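Local coordinates for protein intradiol ring-cleavage Dioxygenase (Tetranychus urticae, PDB 5VG2) that probably cleaves the aromatic ring of catechol-type substrates between their two hydroxyl-bearing carbons, using a ferric iron and inserting both atoms of molecular oxygen, at residues Asn130-His135 / Leu204-Leu209; Glu33-Ile38 / Arg92-Thr97; Phe141-Ser146 / Arg162-Glu167. All coordinates share one frame; numbering follows the deposited sequence.

How the contacts relate
Contact 1 is the most peripheral, its centre about 17 Å from the centre of the chain and three of nine touching residues exposed. Contact 2 lies nearest that centre, at about 12 Å, with two of six exposed; contact 3 has no exposed residue among the six that touch. Contacts 1 and 2 both reach the antiparallel sheet, at its opposite outermost strands, 132-139 and 95-99. Contact 1 relies mainly on backbone groups beside a strand edge, contact 2 on a guanidinium stacked on a phenyl ring and bordered by ion pairs. Contact 3 leaves the sheets, joining the start of helix 143-150 to a later loop through a two-pronged salt bridge and an asparagine.

Contact 1: residues Asn130-His135 / Leu204-Leu209; sequences NGNVAH and LHRSNL
Ser207 N donates to Val133 O across 2.8 Å, with 170° at the hydrogen, and this bond fastens the loop 204-209 to the edge of a strand. The donor sits almost on the continuation of the carbonyl bond. Ser207 CB packs against the same oxygen, Val133 O, at 3.4 Å. The next residue of the strand adds a weaker pair: the CA-H of Ala134 aims at His205 O, with a CA to O distance of 3.4 Å and 173° at the hydrogen. In return, Ala134 O meets the imidazole of His205 at its edge, in the ring plane and 3.4 Å from CD2. Setting CG of His205 anti to the backbone N carries the ring alongside that carbonyl. Its NE2 bonds Glu14, whose other carboxylate oxygen pairs with Ser207 OG. That hydroxyl oxygen also accepts from Leu209 N at 3.1 Å, an ST turn within the loop.

Toward solvent the packing slackens. The side chains of Asn132 and Arg206 cross at about a right angle, with amide and guanidinium planes 76° apart; Asn132 OD1 lies at the guanidinium edge, yet 3.6 Å from Arg206 NE, a polar approach rather than a hydrogen bond. Beyond it, methyl CD2 of Leu204 merely brushes the Asn130 side chain.

Strand 132-139 is an outermost strand of the antiparallel sheet and pairs with strand 123-129, where Ala134 and His135 both face Ile127 in a classic beta bulge. Because the loop follows strand 193-201 of the mixed sheet, the contact ties the continuation of one sheet to the margin of the other.

Contact 2: residues Glu33-Ile38 / Arg92-Thr97; sequences EDRIGI and RFLRGT
Glu33 and Phe93 bring the two backbones nearest, their CA atoms 5.6 Å apart, where Phe93 and Leu94 form the corners of a type II turn from Arg92 to Arg95. The turn presents the phenyl ring of Phe93 to Arg35, whose guanidinium lies flat on it with the planes only 7° apart. Arg35 CZ stands 4.0 Å from the ring centroid and 21° off the normal, a cation-pi interaction. Arg35 CD reaches the same face, 3.7 Å from that centroid, as a CH-pi contact. Bends at chi2 (16°, nearly eclipsed) and chi3 lay the arginine chain over the ring face. Nearer the backbone, Arg35 CG packs 3.7 Å from Leu94 CD1. Asp34 pairs with the guanidinium through Arg35 NH2 and Asp34 OD2, 2.8 Å apart, although the hydrogen bond is poorly aligned and weak.

Glu33 works on the backbone instead: its carboxylate carbon CD comes 3.6 Å from Phe93 CA, the carboxylate nearly perpendicular to the ring. A water links Glu33 OE1 to Arg92 N, accepting from that nitrogen at 2.8 Å. The carboxylate also has salt bridges to Arg91 and Arg28, so its charge is probably well compensated.

The arrangement lies near the iron site, with the Phe93 side chain about 6 Å from that of the ligand Tyr71. Residues 33-38 lead into strand 39-48 of the mixed sheet; the turn opens strand 95-99, an outermost strand of the antiparallel sheet beside 59-63, while Arg35 and Leu94 touch Leu111 and Thr110, respectively, of strand 105-111.

Contact 3: residues Phe141-Ser146 / Arg162-Glu167; sequences FDESTS and RMKNEE
The Glu143 carboxylate and the Arg162 guanidinium meet edge to edge, 23° from coplanar, while Ser146 CB lies over one guanidinium face, 3.8 Å from Arg162 NH1. This end-on, two-pronged salt bridge centres a charge network at the first turn of helix 143-150, whose N-cap is Asp142. Arg162 NH1 reaches Glu143 OE1 at 2.9 Å and Arg162 NH2 reaches Glu143 OE2 at 3.1 Å, both on the syn side, so the paired bonds fix the rotation of each group. The glutamate bends at chi2 (57°), turning its end toward the loop. Lys164 joins more loosely: its CD packs 3.5 Å from Glu143 OE1, and its NZ forms a long ion pair with OE2. With an alanine here instead of the glutamate, the Arg162 guanidinium would probably lose both acceptors of its paired bonds and be freer to turn, and Lys164 would lose its long ion pair.

Farther in, Asn165 bridges the segments using both ends of its amide. ND2 donates in the amide plane to Phe141 O at 2.9 Å; OD1, also bonded by Thr120, accepts at 2.7 Å from a water that in turn receives the N-H of Phe141.

Contact 1: residues Asn130-His135 / Leu204-Leu209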
loop_
_atom_site.group_PDB
_atom_site.type_symbol
_atom_site.label_atom_id
_atom_site.label_comp_id
_atom_site.label_asym_id
_atom_site.label_seq_id
_atom_site.Cartn_x
_atom_site.Cartn_y
_atom_site.Cartn_z
ATOM N N ASN A 130 18.783 4.605 5.377
ATOM C CA ASN A 130 20.261 4.650 5.216
ATOM C C ASN A 130 20.716 4.791 3.752
ATOM O O ASN A 130 21.734 4.234 3.359
ATOM C CB ASN A 130 20.942 3.361 5.801
ATOM C CG ASN A 130 20.498 3.011 7.218
ATOM O OD1 ASN A 130 20.282 1.837 7.529
ATOM N ND2 ASN A 130 20.463 4.002 8.104
ATOM N N GLY A 131 19.943 5.488 2.936
ATOM C CA GLY A 131 20.233 5.602 1.490
ATOM C C GLY A 131 20.022 4.328 0.669
ATOM O O GLY A 131 20.505 4.243 -0.458
ATOM N N ASN A 132 19.322 3.341 1.231
ATOM C CA ASN A 132 18.995 2.129 0.507
ATOM C C ASN A 132 17.520 1.859 0.520
ATOM O O ASN A 132 16.779 2.261 1.407
ATOM C CB ASN A 132 19.610 0.907 1.140
ATOM C CG ASN A 132 21.066 0.991 1.252
ATOM O OD1 ASN A 132 21.754 1.058 0.223
ATOM N ND2 ASN A 132 21.570 0.909 2.485
ATOM N N VAL A 133 17.125 1.083 -0.471
ATOM C CA VAL A 133 15.745 0.580 -0.591
ATOM C C VAL A 133 15.732 -0.666 0.255
ATOM O O VAL A 133 16.099 -1.748 -0.200
ATOM C CB VAL A 133 15.381 0.290 -2.022
ATOM C CG1 VAL A 133 13.962 -0.169 -2.065
ATOM C CG2 VAL A 133 15.564 1.556 -2.853
ATOM N N ALA A 134 15.334 -0.488 1.509
ATOM C CA ALA A 134 15.391 -1.532 2.519
ATOM C C ALA A 134 14.292 -2.568 2.417
ATOM O O ALA A 134 14.471 -3.700 2.817
ATOM C CB ALA A 134 15.369 -0.897 3.897
ATOM N N HIS A 135 13.135 -2.170 1.935
ATOM C CA HIS A 135 12.004 -3.063 1.967
ATOM C C HIS A 135 10.908 -2.627 1.024
ATOM O O HIS A 135 10.563 -1.485 1.028
ATOM C CB HIS A 135 11.422 -3.103 3.371
ATOM C CG HIS A 135 10.527 -4.261 3.594
ATOM N ND1 HIS A 135 10.981 -5.445 4.108
ATOM C CD2 HIS A 135 9.211 -4.438 3.327
ATOM C CE1 HIS A 135 9.975 -6.294 4.206
ATOM N NE2 HIS A 135 8.884 -5.706 3.732
ATOM N N LEU A 204 19.402 -2.765 6.751
ATOM C CA LEU A 204 20.658 -2.964 6.017
ATOM C C LEU A 204 20.534 -3.863 4.769
ATOM O O LEU A 204 21.555 -4.262 4.174
ATOM C CB LEU A 204 21.704 -3.580 6.969
ATOM C CG LEU A 204 21.817 -2.979 8.373
ATOM C CD1 LEU A 204 22.939 -3.748 9.094
ATOM C CD2 LEU A 204 22.025 -1.464 8.354
ATOM N N HIS A 205 19.303 -4.197 4.409
ATOM C CA HIS A 205 18.982 -4.987 3.224
ATOM C C HIS A 205 18.925 -4.067 2.011
ATOM O O HIS A 205 18.432 -2.951 2.117
ATOM C CB HIS A 205 17.600 -5.627 3.445
ATOM C CG HIS A 205 17.125 -6.502 2.336
ATOM N ND1 HIS A 205 17.811 -7.614 1.909
ATOM C CD2 HIS A 205 16.007 -6.435 1.572
ATOM C CE1 HIS A 205 17.145 -8.187 0.918
ATOM N NE2 HIS A 205 16.043 -7.494 0.697
ATOM N N ARG A 206 19.462 -4.504 0.868
ATOM C CA ARG A 206 19.170 -3.854 -0.419
ATOM C C ARG A 206 18.156 -4.687 -1.145
ATOM O O ARG A 206 18.447 -5.801 -1.524
ATOM C CB ARG A 206 20.449 -3.633 -1.243
ATOM C CG ARG A 206 21.353 -2.640 -0.479
ATOM C CD ARG A 206 22.673 -2.345 -1.147
ATOM N NE ARG A 206 22.465 -1.411 -2.252
ATOM C CZ ARG A 206 22.617 -1.675 -3.558
ATOM N NH1 ARG A 206 22.997 -2.880 -4.012
ATOM N NH2 ARG A 206 22.395 -0.696 -4.441
ATOM N N SER A 207 16.937 -4.176 -1.281
ATOM C CA SER A 207 15.874 -4.940 -1.955
ATOM C C SER A 207 16.179 -5.029 -3.425
ATOM O O SER A 207 16.699 -4.086 -4.002
ATOM C CB SER A 207 14.519 -4.284 -1.776
ATOM O OG SER A 207 13.502 -4.996 -2.483
ATOM N N ASN A 208 15.849 -6.164 -4.023
ATOM C CA ASN A 208 15.931 -6.316 -5.488
ATOM C C ASN A 208 14.525 -6.513 -6.087
ATOM O O ASN A 208 14.391 -7.004 -7.189
ATOM C CB ASN A 208 16.850 -7.499 -5.843
ATOM C CG ASN A 208 16.373 -8.809 -5.256
ATOM O OD1 ASN A 208 15.339 -8.868 -4.565
ATOM N ND2 ASN A 208 17.062 -9.877 -5.602
ATOM N N LEU A 209 13.490 -6.086 -5.376
ATOM C CA LEU A 209 12.118 -6.253 -5.846
ATOM C C LEU A 209 11.520 -4.999 -6.491
ATOM O O LEU A 209 10.301 -4.911 -6.670
ATOM C CB LEU A 209 11.237 -6.755 -4.716
ATOM C CG LEU A 209 11.511 -8.205 -4.339
ATOM C CD1 LEU A 209 10.558 -8.607 -3.217
ATOM C CD2 LEU A 209 11.287 -9.181 -5.498
#

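Contact 2: residues Glu33-Ile38 / Arg92-Thr97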
loop_
_atom_site.group_PDB
_atom_site.type_symbol
_atom_site.label_atom_id
_atom_site.label_comp_id
_atom_site.label_asym_id
_atom_site.label_seq_id
_atom_site.Cartn_x
_atom_site.Cartn_y
_atom_site.Cartn_z
ATOM N N GLU A 33 -6.501 13.577 -2.431
ATOM C CA GLU A 33 -6.776 14.548 -3.506
ATOM C C GLU A 33 -8.275 14.607 -3.901
ATOM O O GLU A 33 -9.147 14.815 -3.072
ATOM C CB GLU A 33 -5.773 14.368 -4.690
ATOM C CG GLU A 33 -4.308 14.605 -4.304
ATOM C CD GLU A 33 -3.331 14.727 -5.508
ATOM O OE1 GLU A 33 -3.765 14.947 -6.687
ATOM O OE2 GLU A 33 -2.101 14.615 -5.258
ATOM N N ASP A 34 -8.571 14.463 -5.183
ATOM C CA ASP A 34 -9.946 14.549 -5.714
ATOM C C ASP A 34 -10.585 13.203 -5.787
ATOM O O ASP A 34 -11.630 13.098 -6.300
ATOM C CB ASP A 34 -9.958 15.148 -7.121
ATOM C CG ASP A 34 -9.087 14.356 -8.099
ATOM O OD1 ASP A 34 -8.145 13.654 -7.647
ATOM O OD2 ASP A 34 -9.256 14.443 -9.345
ATOM N N ARG A 35 -9.969 12.175 -5.255
ATOM C CA ARG A 35 -10.509 10.820 -5.352
ATOM C C ARG A 35 -11.677 10.570 -4.388
ATOM O O ARG A 35 -11.815 11.243 -3.357
ATOM C CB ARG A 35 -9.373 9.845 -5.054
ATOM C CG ARG A 35 -8.460 9.528 -6.225
ATOM C CD ARG A 35 -8.580 10.505 -7.387
ATOM N NE ARG A 35 -8.940 9.817 -8.587
ATOM C CZ ARG A 35 -9.270 10.394 -9.743
ATOM N NH1 ARG A 35 -9.509 9.639 -10.761
ATOM N NH2 ARG A 35 -9.292 11.706 -9.908
ATOM N N ILE A 36 -12.490 9.575 -4.751
ATOM C CA ILE A 36 -13.745 9.241 -4.096
ATOM C C ILE A 36 -13.593 7.856 -3.487
ATOM O O ILE A 36 -13.082 6.969 -4.137
ATOM C CB ILE A 36 -14.876 9.153 -5.105
ATOM C CG1 ILE A 36 -15.025 10.463 -5.879
ATOM C CG2 ILE A 36 -16.199 8.828 -4.433
ATOM C CD1 ILE A 36 -15.282 11.693 -5.033
ATOM N N GLY A 37 -14.099 7.655 -2.273
ATOM C CA GLY A 37 -14.038 6.343 -1.655
ATOM C C GLY A 37 -14.360 6.406 -0.184
ATOM O O GLY A 37 -14.886 7.400 0.279
ATOM N N ILE A 38 -13.995 5.375 0.562
ATOM C CA ILE A 38 -14.178 5.375 2.004
ATOM C C ILE A 38 -12.847 5.615 2.663
ATOM O O ILE A 38 -11.879 4.897 2.411
ATOM C CB ILE A 38 -14.838 4.075 2.480
ATOM C CG1 ILE A 38 -16.284 4.052 1.976
ATOM C CG2 ILE A 38 -14.808 3.955 4.020
ATOM C CD1 ILE A 38 -16.891 2.666 2.063
ATOM N N ARG A 92 -0.846 12.814 -9.230
ATOM C CA ARG A 92 -0.176 12.025 -8.194
ATOM C C ARG A 92 -1.067 11.656 -6.997
ATOM O O ARG A 92 -0.593 11.451 -5.860
ATOM C CB ARG A 92 1.036 12.771 -7.697
ATOM C CG ARG A 92 2.088 13.021 -8.776
ATOM C CD ARG A 92 2.741 11.732 -9.228
ATOM N NE ARG A 92 3.798 11.997 -10.170
ATOM C CZ ARG A 92 3.696 12.056 -11.497
ATOM N NH1 ARG A 92 2.548 11.863 -12.134
ATOM N NH2 ARG A 92 4.809 12.286 -12.205
ATOM N N PHE A 93 -2.351 11.570 -7.251
ATOM C CA PHE A 93 -3.251 11.166 -6.218
ATOM C C PHE A 93 -2.917 9.779 -5.740
ATOM O O PHE A 93 -2.370 8.907 -6.489
ATOM C CB PHE A 93 -4.729 11.232 -6.651
ATOM C CG PHE A 93 -5.052 10.437 -7.881
ATOM C CD1 PHE A 93 -5.199 9.063 -7.814
ATOM C CD2 PHE A 93 -5.215 11.072 -9.111
ATOM C CE1 PHE A 93 -5.486 8.328 -8.949
ATOM C CE2 PHE A 93 -5.518 10.356 -10.243
ATOM C CZ PHE A 93 -5.664 8.979 -10.167
ATOM N N LEU A 94 -3.227 9.603 -4.458
ATOM C CA LEU A 94 -3.061 8.359 -3.741
ATOM C C LEU A 94 -1.630 7.870 -3.763
ATOM O O LEU A 94 -1.355 6.701 -3.800
ATOM C CB LEU A 94 -4.053 7.301 -4.240
ATOM C CG LEU A 94 -5.511 7.651 -4.038
ATOM C CD1 LEU A 94 -6.438 6.771 -4.879
ATOM C CD2 LEU A 94 -5.904 7.559 -2.556
ATOM N N ARG A 95 -0.720 8.827 -3.609
ATOM C CA ARG A 95 0.700 8.618 -3.430
ATOM C C ARG A 95 1.151 9.549 -2.331
ATOM O O ARG A 95 0.713 10.693 -2.263
ATOM C CB ARG A 95 1.450 8.957 -4.702
ATOM C CG ARG A 95 1.027 8.137 -5.898
ATOM C CD ARG A 95 1.899 8.513 -7.120
ATOM N NE ARG A 95 1.491 7.649 -8.213
ATOM C CZ ARG A 95 1.952 6.427 -8.439
ATOM N NH1 ARG A 95 2.935 5.888 -7.712
ATOM N NH2 ARG A 95 1.455 5.746 -9.455
ATOM N N GLY A 96 2.049 9.082 -1.475
ATOM C CA GLY A 96 2.656 9.966 -0.482
ATOM C C GLY A 96 3.807 9.296 0.238
ATOM O O GLY A 96 4.047 8.103 0.081
ATOM N N THR A 97 4.495 10.111 1.016
ATOM C CA THR A 97 5.664 9.749 1.763
ATOM C C THR A 97 5.532 10.333 3.149
ATOM O O THR A 97 5.082 11.468 3.337
ATOM C CB THR A 97 6.913 10.370 1.121
ATOM O OG1 THR A 97 6.931 10.099 -0.285
ATOM C CG2 THR A 97 8.196 9.824 1.722
HETATM O O HOH W 1 -2.150 15.177 -8.543
#

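Contact 3: residues Phe141-Ser146 / Arg162-Glu167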
loop_
_atom_site.group_PDB
_atom_site.type_symbol
_atom_site.label_atom_id
_atom_site.label_comp_id
_atom_site.label_asym_id
_atom_site.label_seq_id
_atom_site.Cartn_x
_atom_site.Cartn_y
_atom_site.Cartn_z
ATOM N N PHE A 141 -5.916 -6.899 2.894
ATOM C CA PHE A 141 -7.063 -6.728 3.745
ATOM C C PHE A 141 -7.711 -8.057 4.043
ATOM O O PHE A 141 -7.649 -8.984 3.249
ATOM C CB PHE A 141 -8.041 -5.753 3.078
ATOM C CG PHE A 141 -7.442 -4.398 2.893
ATOM C CD1 PHE A 141 -6.692 -4.122 1.750
ATOM C CD2 PHE A 141 -7.522 -3.433 3.875
ATOM C CE1 PHE A 141 -6.035 -2.922 1.587
ATOM C CE2 PHE A 141 -6.890 -2.216 3.728
ATOM C CZ PHE A 141 -6.167 -1.959 2.556
ATOM N N ASP A 142 -8.290 -8.154 5.241
ATOM C CA ASP A 142 -9.071 -9.320 5.666
ATOM C C ASP A 142 -10.272 -9.464 4.713
ATOM O O ASP A 142 -10.814 -8.459 4.206
ATOM C CB ASP A 142 -9.562 -9.151 7.118
ATOM C CG ASP A 142 -10.339 -10.393 7.666
ATOM O OD1 ASP A 142 -10.505 -11.424 6.943
ATOM O OD2 ASP A 142 -10.803 -10.339 8.856
ATOM N N GLU A 143 -10.682 -10.703 4.461
ATOM C CA GLU A 143 -11.783 -10.943 3.525
ATOM C C GLU A 143 -13.124 -10.357 4.032
ATOM O O GLU A 143 -13.930 -9.824 3.271
ATOM C CB GLU A 143 -11.884 -12.425 3.214
ATOM C CG GLU A 143 -13.129 -12.876 2.464
ATOM C CD GLU A 143 -13.368 -12.170 1.125
ATOM O OE1 GLU A 143 -12.363 -11.735 0.470
ATOM O OE2 GLU A 143 -14.578 -12.086 0.717
ATOM N N SER A 144 -13.357 -10.454 5.325
ATOM C CA SER A 144 -14.553 -9.861 5.918
ATOM C C SER A 144 -14.572 -8.333 5.740
ATOM O O SER A 144 -15.604 -7.784 5.395
ATOM C CB SER A 144 -14.679 -10.240 7.391
ATOM O OG SER A 144 -13.629 -9.658 8.126
ATOM N N THR A 145 -13.459 -7.660 5.952
ATOM C CA THR A 145 -13.379 -6.213 5.737
ATOM C C THR A 145 -13.629 -5.834 4.256
ATOM O O THR A 145 -14.377 -4.917 3.972
ATOM C CB THR A 145 -12.015 -5.624 6.175
ATOM O OG1 THR A 145 -11.698 -6.018 7.513
ATOM C CG2 THR A 145 -12.033 -4.106 6.053
ATOM N N SER A 146 -12.974 -6.525 3.334
ATOM C CA SER A 146 -13.176 -6.307 1.913
ATOM C C SER A 146 -14.661 -6.420 1.560
ATOM O O SER A 146 -15.163 -5.579 0.840
ATOM C CB SER A 146 -12.383 -7.288 1.059
ATOM O OG SER A 146 -11.025 -6.894 0.925
ATOM N N ARG A 162 -14.262 -9.231 -7.969
ATOM C CA ARG A 162 -13.159 -8.992 -7.052
ATOM C C ARG A 162 -12.349 -10.279 -6.874
ATOM O O ARG A 162 -12.894 -11.343 -6.517
ATOM C CB ARG A 162 -13.713 -8.539 -5.724
ATOM C CG ARG A 162 -12.695 -8.424 -4.612
ATOM C CD ARG A 162 -13.328 -7.675 -3.419
ATOM N NE ARG A 162 -14.440 -8.406 -2.788
ATOM C CZ ARG A 162 -14.315 -9.403 -1.928
ATOM N NH1 ARG A 162 -13.115 -9.892 -1.611
ATOM N NH2 ARG A 162 -15.417 -9.984 -1.436
ATOM N N MET A 163 -11.057 -10.192 -7.172
ATOM C CA MET A 163 -10.157 -11.298 -6.931
ATOM C C MET A 163 -9.964 -11.358 -5.418
ATOM O O MET A 163 -9.783 -10.336 -4.769
ATOM C CB MET A 163 -8.837 -11.088 -7.651
ATOM C CG MET A 163 -7.811 -12.182 -7.381
ATOM S SD MET A 163 -6.401 -12.211 -8.486
ATOM C CE MET A 163 -7.109 -13.005 -9.944
ATOM N N LYS A 164 -10.051 -12.560 -4.859
ATOM C CA LYS A 164 -9.771 -12.781 -3.435
ATOM C C LYS A 164 -8.281 -13.033 -3.170
ATOM O O LYS A 164 -7.540 -13.448 -4.047
ATOM C CB LYS A 164 -10.595 -13.965 -2.932
ATOM C CG LYS A 164 -12.089 -13.813 -3.010
ATOM C CD LYS A 164 -12.722 -14.460 -1.775
ATOM C CE LYS A 164 -14.121 -15.027 -1.945
ATOM N NZ LYS A 164 -15.092 -14.089 -2.574
ATOM N N ASN A 165 -7.849 -12.805 -1.939
ATOM C CA ASN A 165 -6.435 -12.952 -1.587
ATOM C C ASN A 165 -5.843 -14.299 -2.016
ATOM O O ASN A 165 -4.751 -14.355 -2.549
ATOM C CB ASN A 165 -6.201 -12.766 -0.066
ATOM C CG ASN A 165 -6.432 -11.335 0.403
ATOM O OD1 ASN A 165 -6.395 -10.342 -0.368
ATOM N ND2 ASN A 165 -6.695 -11.216 1.704
ATOM N N GLU A 166 -6.603 -15.357 -1.829
ATOM C CA GLU A 166 -6.166 -16.741 -2.107
ATOM C C GLU A 166 -6.022 -17.020 -3.606
ATOM O O GLU A 166 -5.305 -17.949 -4.007
ATOM C CB GLU A 166 -7.150 -17.752 -1.518
ATOM C CG GLU A 166 -7.702 -17.367 -0.123
ATOM C CD GLU A 166 -8.853 -16.326 -0.163
ATOM O OE1 GLU A 166 -9.711 -16.419 -1.073
ATOM O OE2 GLU A 166 -8.875 -15.359 0.653
ATOM N N GLU A 167 -6.727 -16.222 -4.408
ATOM C CA GLU A 167 -6.577 -16.292 -5.865
ATOM C C GLU A 167 -5.391 -15.467 -6.393
ATOM O O GLU A 167 -4.888 -15.721 -7.465
ATOM C CB GLU A 167 -7.884 -15.827 -6.516
ATOM C CG GLU A 167 -9.083 -16.723 -6.174
ATOM C CD GLU A 167 -10.480 -16.058 -6.320
ATOM O OE1 GLU A 167 -10.608 -14.937 -6.870
ATOM O OE2 GLU A 167 -11.501 -16.683 -5.910
HETATM O O HOH W 2 -6.552 -7.623 -0.156
#